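Local coordinates for protein aminopentol aminotransferase (Sphingopyxis macrogoltabida, PDB 6HBS) that catalyses the PLP-dependent deamination of aminopentol, the hydrolysed form of fumonisin B1, to its 2-keto derivative, preferably with pyruvate as amino-group acceptor, at residues 176-181 / 210-215; 195-198 / 204-207; 240-245 / 249-254. All coordinates share one frame; numbering follows the deposited sequence. Where two conformers were deposited one is given.

Interaction 1. Residues 176-181 / 210-215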
ATOM      1  N   GLN A 176       6.460 -24.952 -24.256  1.00 21.79           N
ATOM      2  CA  GLN A 176       5.388 -25.255 -25.233  1.00 22.78           C
ATOM      3  C   GLN A 176       4.086 -24.585 -24.782  1.00 22.88           C
ATOM      4  O   GLN A 176       3.417 -23.985 -25.585  1.00 20.90           O
ATOM      5  CB  GLN A 176       5.212 -26.771 -25.421  1.00 23.95           C
ATOM      6  CG  GLN A 176       4.165 -27.166 -26.475  1.00 26.31           C
ATOM      7  CD  GLN A 176       4.482 -26.675 -27.870  1.00 23.88           C
ATOM      8  OE1 GLN A 176       5.598 -26.818 -28.375  1.00 24.49           O
ATOM      9  NE2 GLN A 176       3.501 -26.078 -28.511  1.00 27.65           N
ATOM     10  N   SER A 177       3.764 -24.688 -23.487  1.00 22.27           N
ATOM     11  CA  SER A 177       2.557 -24.114 -22.884  1.00 22.16           C
ATOM     12  C   SER A 177       2.547 -22.599 -23.106  1.00 23.55           C
ATOM     13  O   SER A 177       1.530 -22.019 -23.469  1.00 21.95           O
ATOM     14  CB  SER A 177       2.485 -24.432 -21.407  1.00 21.74           C
ATOM     15  OG  SER A 177       1.273 -24.000 -20.852  1.00 22.39           O
ATOM     16  N   LEU A 178       3.692 -21.957 -22.853  1.00 23.61           N
ATOM     17  CA  LEU A 178       3.774 -20.509 -23.009  1.00 23.31           C
ATOM     18  C   LEU A 178       3.620 -20.119 -24.486  1.00 24.08           C
ATOM     19  O   LEU A 178       2.876 -19.197 -24.799  1.00 23.44           O
ATOM     20  CB  LEU A 178       5.110 -20.025 -22.446  1.00 23.81           C
ATOM     21  CG  LEU A 178       5.292 -18.508 -22.499  1.00 24.25           C
ATOM     22  CD1 LEU A 178       4.089 -17.772 -21.920  1.00 24.17           C
ATOM     23  CD2 LEU A 178       6.583 -18.114 -21.814  1.00 25.59           C
ATOM     24  N   SER A 179       4.362 -20.794 -25.383  1.00 24.01           N
ATOM     25  CA  SER A 179       4.232 -20.600 -26.832  0.50 25.36           C
ATOM     26  C   SER A 179       2.758 -20.698 -27.231  1.00 24.81           C
ATOM     27  O   SER A 179       2.231 -19.827 -27.930  1.00 24.25           O
ATOM     28  CB  SER A 179       5.050 -21.599 -27.627  0.50 25.67           C
ATOM     29  OG  SER A 179       6.409 -21.574 -27.234  0.50 27.51           O
ATOM     30  N   ASP A 180       2.094 -21.771 -26.786  1.00 23.00           N
ATOM     31  CA  ASP A 180       0.724 -21.970 -27.126  1.00 22.83           C
ATOM     32  C   ASP A 180      -0.143 -20.824 -26.602  1.00 25.27           C
ATOM     33  O   ASP A 180      -1.080 -20.424 -27.284  1.00 23.95           O
ATOM     34  CB  ASP A 180       0.167 -23.287 -26.600  1.00 22.21           C
ATOM     35  CG  ASP A 180       0.713 -24.502 -27.344  1.00 23.73           C
ATOM     36  OD1 ASP A 180       1.231 -24.340 -28.457  1.00 24.50           O
ATOM     37  OD2 ASP A 180       0.611 -25.597 -26.797  1.00 23.67           O
ATOM     38  N   ALA A 181       0.128 -20.355 -25.380  1.00 22.59           N
ATOM     39  CA  ALA A 181      -0.668 -19.301 -24.808  1.00 22.37           C
ATOM     40  C   ALA A 181      -0.602 -18.048 -25.681  1.00 20.62           C
ATOM     41  O   ALA A 181      -1.615 -17.303 -25.800  1.00 21.96           O
ATOM     42  CB  ALA A 181      -0.193 -19.015 -23.392  1.00 23.49           C
ATOM     43  N   LEU A 210      15.971 -22.773 -18.283  1.00 31.15           N
ATOM     44  CA  LEU A 210      16.528 -21.901 -19.267  1.00 33.19           C
ATOM     45  C   LEU A 210      15.621 -21.849 -20.505  1.00 32.69           C
ATOM     46  O   LEU A 210      15.360 -20.779 -21.035  1.00 29.06           O
ATOM     47  CB  LEU A 210      17.919 -22.447 -19.588  1.00 36.97           C
ATOM     48  CG  LEU A 210      18.780 -21.587 -20.498  1.00 42.04           C
ATOM     49  CD1 LEU A 210      18.827 -20.146 -20.012  1.00 44.86           C
ATOM     50  CD2 LEU A 210      20.183 -22.182 -20.603  1.00 45.08           C
ATOM     51  N   GLU A 211      15.129 -23.003 -20.972  1.00 30.49           N
ATOM     52  CA  GLU A 211      14.396 -23.004 -22.218  1.00 32.57           C
ATOM     53  C   GLU A 211      13.095 -22.226 -22.003  1.00 27.64           C
ATOM     54  O   GLU A 211      12.633 -21.547 -22.916  1.00 26.49           O
ATOM     55  CB  GLU A 211      14.164 -24.415 -22.774  1.00 37.86           C
ATOM     56  CG  GLU A 211      14.581 -24.533 -24.237  1.00 48.82           C
ATOM     57  CD  GLU A 211      15.932 -23.898 -24.566  1.00 54.03           C
ATOM     58  OE1 GLU A 211      15.954 -22.909 -25.331  1.00 59.72           O
ATOM     59  OE2 GLU A 211      16.964 -24.358 -24.029  1.00 57.26           O
ATOM     60  N   PHE A 212      12.533 -22.320 -20.793  1.00 26.89           N
ATOM     61  CA  PHE A 212      11.282 -21.619 -20.478  1.00 26.01           C
ATOM     62  C   PHE A 212      11.529 -20.101 -20.554  1.00 23.71           C
ATOM     63  O   PHE A 212      10.788 -19.380 -21.182  1.00 23.32           O
ATOM     64  CB  PHE A 212      10.713 -22.114 -19.147  1.00 24.30           C
ATOM     65  CG  PHE A 212       9.661 -21.200 -18.579  1.00 24.70           C
ATOM     66  CD1 PHE A 212       8.420 -21.090 -19.184  1.00 24.15           C
ATOM     67  CD2 PHE A 212       9.929 -20.415 -17.465  1.00 25.11           C
ATOM     68  CE1 PHE A 212       7.448 -20.244 -18.667  1.00 26.08           C
ATOM     69  CE2 PHE A 212       8.957 -19.569 -16.949  1.00 24.48           C
ATOM     70  CZ  PHE A 212       7.727 -19.467 -17.555  1.00 25.39           C
ATOM     71  N   ALA A 213      12.608 -19.643 -19.915  1.00 24.82           N
ATOM     72  CA  ALA A 213      12.941 -18.215 -19.803  1.00 24.56           C
ATOM     73  C   ALA A 213      13.275 -17.626 -21.180  1.00 25.07           C
ATOM     74  O   ALA A 213      12.823 -16.543 -21.500  1.00 23.89           O
ATOM     75  CB  ALA A 213      14.064 -18.023 -18.794  1.00 23.72           C
ATOM     76  N   ARG A 214      14.046 -18.364 -21.996  1.00 24.80           N
ATOM     77  CA  ARG A 214      14.361 -17.935 -23.343  1.00 25.16           C
ATOM     78  C   ARG A 214      13.087 -17.819 -24.179  1.00 23.15           C
ATOM     79  O   ARG A 214      12.891 -16.866 -24.882  1.00 23.69           O
ATOM     80  CB  ARG A 214      15.341 -18.897 -24.010  1.00 29.32           C
ATOM     81  CG  ARG A 214      16.763 -18.717 -23.524  1.00 32.70           C
ATOM     82  CD  ARG A 214      17.629 -19.907 -23.873  1.00 36.61           C
ATOM     83  NE  ARG A 214      18.984 -19.635 -23.416  1.00 40.87           N
ATOM     84  CZ  ARG A 214      20.003 -20.494 -23.484  1.00 49.47           C
ATOM     85  NH1 ARG A 214      19.786 -21.784 -23.710  1.00 46.44           N
ATOM     86  NH2 ARG A 214      21.240 -20.049 -23.330  1.00 48.17           N
ATOM     87  N   THR A 215      12.206 -18.810 -24.096  1.00 24.89           N
ATOM     88  CA  THR A 215      10.993 -18.737 -24.847  1.00 24.19           C
ATOM     89  C   THR A 215      10.155 -17.511 -24.413  1.00 24.00           C
ATOM     90  O   THR A 215       9.568 -16.841 -25.242  1.00 21.30           O
ATOM     91  CB  THR A 215      10.185 -20.021 -24.713  1.00 27.03           C
ATOM     92  OG1 THR A 215      11.022 -21.088 -25.156  1.00 27.45           O
ATOM     93  CG2 THR A 215       8.892 -19.949 -25.499  1.00 27.76           C
TER
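L178 sends one methyl, CD2, toward the F212 ring, and its closest approach is to CE1 at 3.9 Å. The methyl comes in obliquely, and the two side chains cross at about a right angle. In L178, CG stands anti to the backbone N (chi1 -178°), which carries the branch out from its helix toward 210-215. F212 likewise holds its ring anti to the backbone N (chi1 164°), and this brings CE1 to the L178 methyl. The next residue, S179, in one of two deposited conformers, lays OG against the T215 methyl CG2, 3.4 Å away, a polar-apolar touch without a bond. T215 OG1 is satisfied within its own helix, donating to E211 O at 2.8 Å. E211 O also accepts T215 N, and the two donors reach it from opposite faces of the carbonyl plane. With its hydroxyl turned back this way, T215 offers CG2 to the neighbour. The helix segments run nearly parallel, 17° apart, with axes 9.7 Å from each other; the contact is small, 173 Å² summed over both sides. Y170 of strand 167-170, the outermost of the large sheet within this chain, touches L178 and A181, while F212 of helix 210-223 meets the Y172 ring.

Interaction 2. Residues 195-198 / 204-207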
ATOM      1  N   THR A 195       7.275 -15.211 -12.177  1.00 19.73           N
ATOM      2  CA  THR A 195       8.144 -15.249 -11.009  1.00 19.76           C
ATOM      3  C   THR A 195       9.450 -15.918 -11.431  1.00 20.49           C
ATOM      4  O   THR A 195       9.488 -16.696 -12.383  1.00 22.36           O
ATOM      5  CB  THR A 195       7.489 -15.958  -9.820  1.00 19.55           C
ATOM      6  OG1 THR A 195       7.220 -17.337 -10.089  1.00 20.44           O
ATOM      7  CG2 THR A 195       6.223 -15.261  -9.397  1.00 19.96           C
ATOM      8  N   PRO A 196      10.581 -15.589 -10.798  1.00 21.05           N
ATOM      9  CA  PRO A 196      11.872 -16.053 -11.289  1.00 19.44           C
ATOM     10  C   PRO A 196      12.162 -17.524 -10.965  1.00 19.60           C
ATOM     11  O   PRO A 196      13.027 -18.099 -11.597  1.00 21.76           O
ATOM     12  CB  PRO A 196      12.900 -15.131 -10.630  1.00 19.65           C
ATOM     13  CG  PRO A 196      12.198 -14.596  -9.401  1.00 20.52           C
ATOM     14  CD  PRO A 196      10.712 -14.643  -9.668  1.00 20.37           C
ATOM     15  N   PHE A 197      11.427 -18.101 -10.018  1.00 20.89           N
ATOM     16  CA  PHE A 197      11.308 -19.561  -9.887  1.00 20.31           C
ATOM     17  C   PHE A 197       9.890 -19.868  -9.399  1.00 20.93           C
ATOM     18  O   PHE A 197       9.108 -18.931  -9.103  1.00 21.35           O
ATOM     19  CB  PHE A 197      12.435 -20.135  -9.016  1.00 20.89           C
ATOM     20  CG  PHE A 197      12.536 -19.658  -7.592  1.00 19.41           C
ATOM     21  CD1 PHE A 197      13.255 -18.513  -7.267  1.00 18.80           C
ATOM     22  CD2 PHE A 197      11.970 -20.407  -6.566  1.00 19.18           C
ATOM     23  CE1 PHE A 197      13.372 -18.111  -5.940  1.00 19.69           C
ATOM     24  CE2 PHE A 197      12.083 -20.000  -5.239  1.00 20.53           C
ATOM     25  CZ  PHE A 197      12.769 -18.845  -4.929  1.00 19.10           C
ATOM     26  N   ARG A 198       9.538 -21.159  -9.316  1.00 19.59           N
ATOM     27  CA  ARG A 198       8.250 -21.558  -8.814  1.00 18.95           C
ATOM     28  C   ARG A 198       8.306 -21.538  -7.285  1.00 19.35           C
ATOM     29  O   ARG A 198       9.042 -22.350  -6.669  1.00 19.60           O
ATOM     30  CB  ARG A 198       7.868 -22.955  -9.310  1.00 21.64           C
ATOM     31  CG  ARG A 198       6.472 -23.393  -8.890  1.00 21.60           C
ATOM     32  CD  ARG A 198       5.406 -22.582  -9.603  1.00 22.05           C
ATOM     33  NE  ARG A 198       4.079 -23.090  -9.300  1.00 22.46           N
ATOM     34  CZ  ARG A 198       2.960 -22.636  -9.844  1.00 24.64           C
ATOM     35  NH1 ARG A 198       2.974 -21.528 -10.582  1.00 19.90           N
ATOM     36  NH2 ARG A 198       1.847 -23.320  -9.646  1.00 22.90           N
ATOM     37  N   ASP A 204       5.909 -28.123  -4.180  1.00 23.58           N
ATOM     38  CA  ASP A 204       7.360 -28.170  -4.285  1.00 24.28           C
ATOM     39  C   ASP A 204       7.802 -27.007  -5.165  1.00 22.30           C
ATOM     40  O   ASP A 204       7.101 -26.611  -6.118  1.00 21.36           O
ATOM     41  CB  ASP A 204       7.882 -29.510  -4.831  1.00 27.46           C
ATOM     42  CG  ASP A 204       7.612 -30.711  -3.916  1.00 30.52           C
ATOM     43  OD1 ASP A 204       7.782 -30.599  -2.689  1.00 28.33           O
ATOM     44  OD2 ASP A 204       7.205 -31.762  -4.438  1.00 34.55           O
ATOM     45  N   GLN A 205       8.937 -26.420  -4.786  1.00 20.72           N
ATOM     46  CA  GLN A 205       9.563 -25.353  -5.547  1.00 21.55           C
ATOM     47  C   GLN A 205      10.423 -25.960  -6.666  1.00 21.72           C
ATOM     48  O   GLN A 205      10.790 -27.137  -6.624  1.00 21.19           O
ATOM     49  CB  GLN A 205      10.370 -24.440  -4.625  1.00 21.17           C
ATOM     50  CG  GLN A 205       9.479 -23.753  -3.610  1.00 22.38           C
ATOM     51  CD  GLN A 205      10.145 -22.596  -2.903  1.00 22.93           C
ATOM     52  OE1 GLN A 205       9.576 -21.508  -2.850  1.00 20.97           O
ATOM     53  NE2 GLN A 205      11.328 -22.834  -2.332  1.00 20.70           N
ATOM     54  N   ALA A 206      10.708 -25.135  -7.675  1.00 19.53           N
ATOM     55  CA  ALA A 206      11.515 -25.507  -8.798  1.00 22.56           C
ATOM     56  C   ALA A 206      12.183 -24.264  -9.367  1.00 22.93           C
ATOM     57  O   ALA A 206      11.511 -23.221  -9.516  1.00 22.74           O
ATOM     58  CB  ALA A 206      10.641 -26.175  -9.830  1.00 24.35           C
ATOM     59  N   LEU A 207      13.467 -24.390  -9.714  1.00 21.79           N
ATOM     60  CA  LEU A 207      14.202 -23.343 -10.392  1.00 22.81           C
ATOM     61  C   LEU A 207      13.634 -23.129 -11.805  1.00 24.36           C
ATOM     62  O   LEU A 207      13.050 -24.059 -12.408  1.00 22.00           O
ATOM     63  CB  LEU A 207      15.676 -23.732 -10.469  1.00 25.70           C
ATOM     64  CG  LEU A 207      16.359 -24.044  -9.133  1.00 29.74           C
ATOM     65  CD1 LEU A 207      17.837 -24.302  -9.345  1.00 34.00           C
ATOM     66  CD2 LEU A 207      16.164 -22.938  -8.121  1.00 29.44           C
TER
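Q205 passes across the front of R198 O and ends beside the F197 ring. Its CB sits 3.2 Å from R198 O, and CG follows at 3.4 Å from the same oxygen. Beyond CG the chain is extended, bringing CD to the edge of the F197 ring, in its plane and 4.0 Å from CE2. OE1 stays near that edge, 3.8 Å from CE2, with the amide turned 81° against the ring. NE2 has its hydrogen-bond partner outside the hairpin, at M344 O. With an alanine here, M344 O is likely to lose this donor and a gap to open beside the F197 edge. F197 holds CG between its backbone N and carbonyl carbon (chi1 61°), with CB only 3.3 Å from A206 O. That oxygen is the acceptor of the main cross-strand bond, from R198 N at 2.9 Å and nearly straight at 160°; the return bond, A206 N to R198 O, is weak. R198 and A206 thus form an antiparallel hydrogen-bonded pair, their CB atoms 4.3 Å apart. The R198 guanidinium leads away to E203 and to K142 O. F197 also meets the ring of H199, a residue of the PLP pocket, edge-to-face. The arrangement is a short, weakly bonded beta hairpin, held chiefly by the R198 N to A206 O bond, its F197 side chain about 9 Å from the bound cofactor.

Interaction 3. Residues 240-245 / 249-254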
ATOM      1  N   ARG A 240      22.108  -9.641  -6.879  1.00 21.45           N
ATOM      2  CA  ARG A 240      22.131  -8.189  -6.580  1.00 24.01           C
ATOM      3  C   ARG A 240      21.456  -7.407  -7.727  1.00 24.08           C
ATOM      4  O   ARG A 240      21.491  -6.168  -7.808  1.00 26.83           O
ATOM      5  CB  ARG A 240      23.575  -7.730  -6.327  1.00 24.42           C
ATOM      6  CG  ARG A 240      24.161  -8.254  -5.021  1.00 23.98           C
ATOM      7  CD  ARG A 240      25.626  -7.903  -4.818  1.00 23.19           C
ATOM      8  NE  ARG A 240      26.106  -8.218  -3.471  1.00 22.37           N
ATOM      9  CZ  ARG A 240      26.546  -9.421  -3.080  1.00 22.25           C
ATOM     10  NH1 ARG A 240      26.587 -10.410  -3.957  1.00 20.48           N
ATOM     11  NH2 ARG A 240      26.862  -9.645  -1.816  1.00 19.58           N
ATOM     12  N   ASP A 241      20.788  -8.148  -8.604  1.00 23.82           N
ATOM     13  CA  ASP A 241      20.063  -7.666  -9.751  1.00 23.73           C
ATOM     14  C   ASP A 241      18.828  -8.574  -9.885  1.00 20.41           C
ATOM     15  O   ASP A 241      18.571  -9.426  -9.018  1.00 19.95           O
ATOM     16  CB  ASP A 241      21.031  -7.614 -10.945  1.00 25.58           C
ATOM     17  CG  ASP A 241      20.601  -6.790 -12.149  1.00 25.90           C
ATOM     18  OD1 ASP A 241      19.401  -6.505 -12.312  1.00 24.96           O
ATOM     19  OD2 ASP A 241      21.483  -6.412 -12.917  1.00 27.43           O
ATOM     20  N   CYS A 242      18.043  -8.356 -10.936  1.00 21.70           N
ATOM     21  CA  CYS A 242      16.896  -9.158 -11.233  1.00 21.87           C
ATOM     22  C   CYS A 242      17.312 -10.634 -11.151  1.00 21.21           C
ATOM     23  O   CYS A 242      18.400 -10.992 -11.602  1.00 21.21           O
ATOM     24  CB  CYS A 242      16.370  -8.823 -12.616  1.00 23.34           C
ATOM     25  SG  CYS A 242      14.908  -9.782 -13.110  1.00 25.14           S
ATOM     26  N   SER A 243      16.443 -11.465 -10.577  1.00 19.26           N
ATOM     27  CA  SER A 243      16.753 -12.840 -10.282  1.00 21.10           C
ATOM     28  C   SER A 243      16.972 -13.681 -11.555  1.00 23.78           C
ATOM     29  O   SER A 243      17.370 -14.814 -11.409  1.00 26.96           O
ATOM     30  CB  SER A 243      15.666 -13.436  -9.452  1.00 21.52           C
ATOM     31  OG  SER A 243      15.517 -12.736  -8.219  1.00 18.75           O
ATOM     32  N   TRP A 244      16.628 -13.181 -12.756  1.00 22.71           N
ATOM     33  CA  TRP A 244      16.943 -13.884 -14.019  1.00 24.37           C
ATOM     34  C   TRP A 244      18.296 -13.481 -14.613  1.00 25.68           C
ATOM     35  O   TRP A 244      18.609 -13.898 -15.731  1.00 26.37           O
ATOM     36  CB  TRP A 244      15.808 -13.732 -15.044  1.00 22.92           C
ATOM     37  CG  TRP A 244      14.759 -14.787 -14.853  1.00 22.06           C
ATOM     38  CD1 TRP A 244      14.680 -15.707 -13.840  1.00 21.75           C
ATOM     39  CD2 TRP A 244      13.660 -15.068 -15.730  1.00 21.15           C
ATOM     40  NE1 TRP A 244      13.601 -16.531 -14.024  1.00 22.20           N
ATOM     41  CE2 TRP A 244      12.949 -16.156 -15.167  1.00 21.01           C
ATOM     42  CE3 TRP A 244      13.209 -14.503 -16.923  1.00 20.34           C
ATOM     43  CZ2 TRP A 244      11.807 -16.685 -15.761  1.00 20.45           C
ATOM     44  CZ3 TRP A 244      12.073 -15.027 -17.500  1.00 22.30           C
ATOM     45  CH2 TRP A 244      11.379 -16.088 -16.918  1.00 20.24           C
ATOM     46  N   THR A 245      19.102 -12.703 -13.883  1.00 28.37           N
ATOM     47  CA  THR A 245      20.401 -12.267 -14.390  1.00 29.04           C
ATOM     48  C   THR A 245      21.283 -13.462 -14.768  1.00 30.57           C
ATOM     49  O   THR A 245      21.873 -13.440 -15.831  1.00 30.99           O
ATOM     50  CB  THR A 245      21.199 -11.451 -13.366  1.00 32.28           C
ATOM     51  OG1 THR A 245      20.379 -10.372 -12.903  1.00 39.27           O
ATOM     52  CG2 THR A 245      22.458 -10.889 -13.984  1.00 30.40           C
ATOM     53  N   ILE A 249      18.763 -13.551 -19.179  1.00 31.07           N
ATOM     54  CA  ILE A 249      17.487 -13.082 -19.714  1.00 31.32           C
ATOM     55  C   ILE A 249      17.073 -11.827 -18.944  1.00 29.20           C
ATOM     56  O   ILE A 249      16.827 -11.924 -17.742  1.00 29.47           O
ATOM     57  CB  ILE A 249      16.402 -14.172 -19.625  1.00 30.76           C
ATOM     58  CG1 ILE A 249      16.797 -15.433 -20.393  1.00 32.22           C
ATOM     59  CG2 ILE A 249      15.061 -13.621 -20.098  1.00 32.39           C
ATOM     60  CD1 ILE A 249      16.823 -15.243 -21.889  1.00 33.97           C
ATOM     61  N   GLU A 250      16.968 -10.699 -19.661  1.00 25.54           N
ATOM     62  CA  GLU A 250      16.538  -9.418 -19.092  1.00 27.21           C
ATOM     63  C   GLU A 250      15.077  -9.155 -19.426  1.00 25.53           C
ATOM     64  O   GLU A 250      14.663  -9.157 -20.583  1.00 24.95           O
ATOM     65  CB  GLU A 250      17.406  -8.264 -19.587  1.00 28.07           C
ATOM     66  CG  GLU A 250      18.832  -8.343 -19.093  1.00 31.53           C
ATOM     67  CD  GLU A 250      19.719  -7.180 -19.505  1.00 37.19           C
ATOM     68  OE1 GLU A 250      20.937  -7.261 -19.273  1.00 45.27           O
ATOM     69  OE2 GLU A 250      19.190  -6.185 -20.028  1.00 42.70           O
ATOM     70  N   PRO A 251      14.234  -8.874 -18.410  1.00 23.26           N
ATOM     71  CA  PRO A 251      12.863  -8.464 -18.679  1.00 21.31           C
ATOM     72  C   PRO A 251      12.785  -7.007 -19.173  1.00 19.92           C
ATOM     73  O   PRO A 251      13.772  -6.273 -19.157  1.00 20.44           O
ATOM     74  CB  PRO A 251      12.201  -8.634 -17.308  1.00 23.12           C
ATOM     75  CG  PRO A 251      13.326  -8.296 -16.344  1.00 23.77           C
ATOM     76  CD  PRO A 251      14.564  -8.894 -16.982  1.00 23.03           C
ATOM     77  N   ASP A 252      11.584  -6.605 -19.565  1.00 19.32           N
ATOM     78  CA  ASP A 252      11.253  -5.220 -19.844  1.00 22.10           C
ATOM     79  C   ASP A 252      10.871  -4.486 -18.550  1.00 21.53           C
ATOM     80  O   ASP A 252      11.237  -3.335 -18.395  1.00 22.67           O
ATOM     81  CB  ASP A 252      10.119  -5.139 -20.846  1.00 23.88           C
ATOM     82  CG  ASP A 252      10.493  -5.873 -22.127  1.00 26.14           C
ATOM     83  OD1 ASP A 252      11.581  -5.603 -22.611  1.00 29.69           O
ATOM     84  OD2 ASP A 252       9.753  -6.764 -22.544  1.00 23.58           O
ATOM     85  N   LEU A 253      10.091  -5.138 -17.685  1.00 19.43           N
ATOM     86  CA  LEU A 253       9.694  -4.594 -16.375  1.00 19.89           C
ATOM     87  C   LEU A 253      10.069  -5.625 -15.319  1.00 20.55           C
ATOM     88  O   LEU A 253       9.978  -6.813 -15.547  1.00 19.36           O
ATOM     89  CB  LEU A 253       8.180  -4.359 -16.299  1.00 19.36           C
ATOM     90  CG  LEU A 253       7.522  -3.465 -17.352  1.00 20.40           C
ATOM     91  CD1 LEU A 253       6.030  -3.404 -17.140  1.00 20.09           C
ATOM     92  CD2 LEU A 253       8.098  -2.055 -17.353  1.00 21.50           C
ATOM     93  N   SER A 254      10.422  -5.154 -14.136  1.00 19.15           N
ATOM     94  CA  SER A 254      10.542  -6.024 -12.981  1.00 20.09           C
ATOM     95  C   SER A 254       9.870  -5.329 -11.795  1.00 19.58           C
ATOM     96  O   SER A 254       9.967  -4.102 -11.644  1.00 18.02           O
ATOM     97  CB  SER A 254      11.989  -6.373 -12.696  1.00 20.43           C
ATOM     98  OG  SER A 254      12.792  -5.206 -12.590  1.00 20.60           O
TER
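The I249 side chain runs alongside the W244 indole, in the same direction, with I249 CG2 approaching the indole obliquely at CE3, 3.8 Å off. Chi1 of I249 (-59°) turns CG1 away from the carbonyl carbon and leaves CG2 anti to the backbone N, close to CE3. W244 CB also rests 3.4 Å from I249 O, while I249 N gives W244 O a weak hydrogen bond, long at 3.5 Å. The second apolar touch is C242 SG against the ring of P251, 3.9 Å from CG and 4.0 Å from CD. C242 and W244 are set by a type I beta turn from C242 to T245, closed by T245 N to C242 O at 2.9 Å. Ahead of the turn, D241 OD1 accepts C242 N at 2.7 Å on its anti side, 21° out of the carboxylate plane. Further out, W244 NE1 donates to P196 O, which is likely to limit how the indole can turn, and a salt bridge from D252 to R217 ties 249-254 to helix 210-223. V229 of strand 226-230 touches C242, W244 and P251 alike. On another flank A213 of helix 210-223 packs on W244 and I249. The chain then enters strand 253-256, parallel to 226-230 in the seven-stranded sheet.

In the fold
Helix 175-184 opens the larger loop, which interaction 1 closes when the chain returns as helix 210-223. Between them the chain runs through strand 189-194 of the large sheet and into the hairpin of interaction 2, a smaller loop lying wholly within the larger one; strand 206-207 leads almost at once into helix 210-223. Interaction 3 follows in series, crossing neither, after strand 226-230, and its short loop ends in strand 253-256. The three centres are 15 to 17 Å apart. R214 CG packs on I249 CD1 between interactions 1 and 3, and P196 CB on S243 CB between interactions 2 and 3. Together they join helices 175-184 and 210-223, the hairpin and the large sheet.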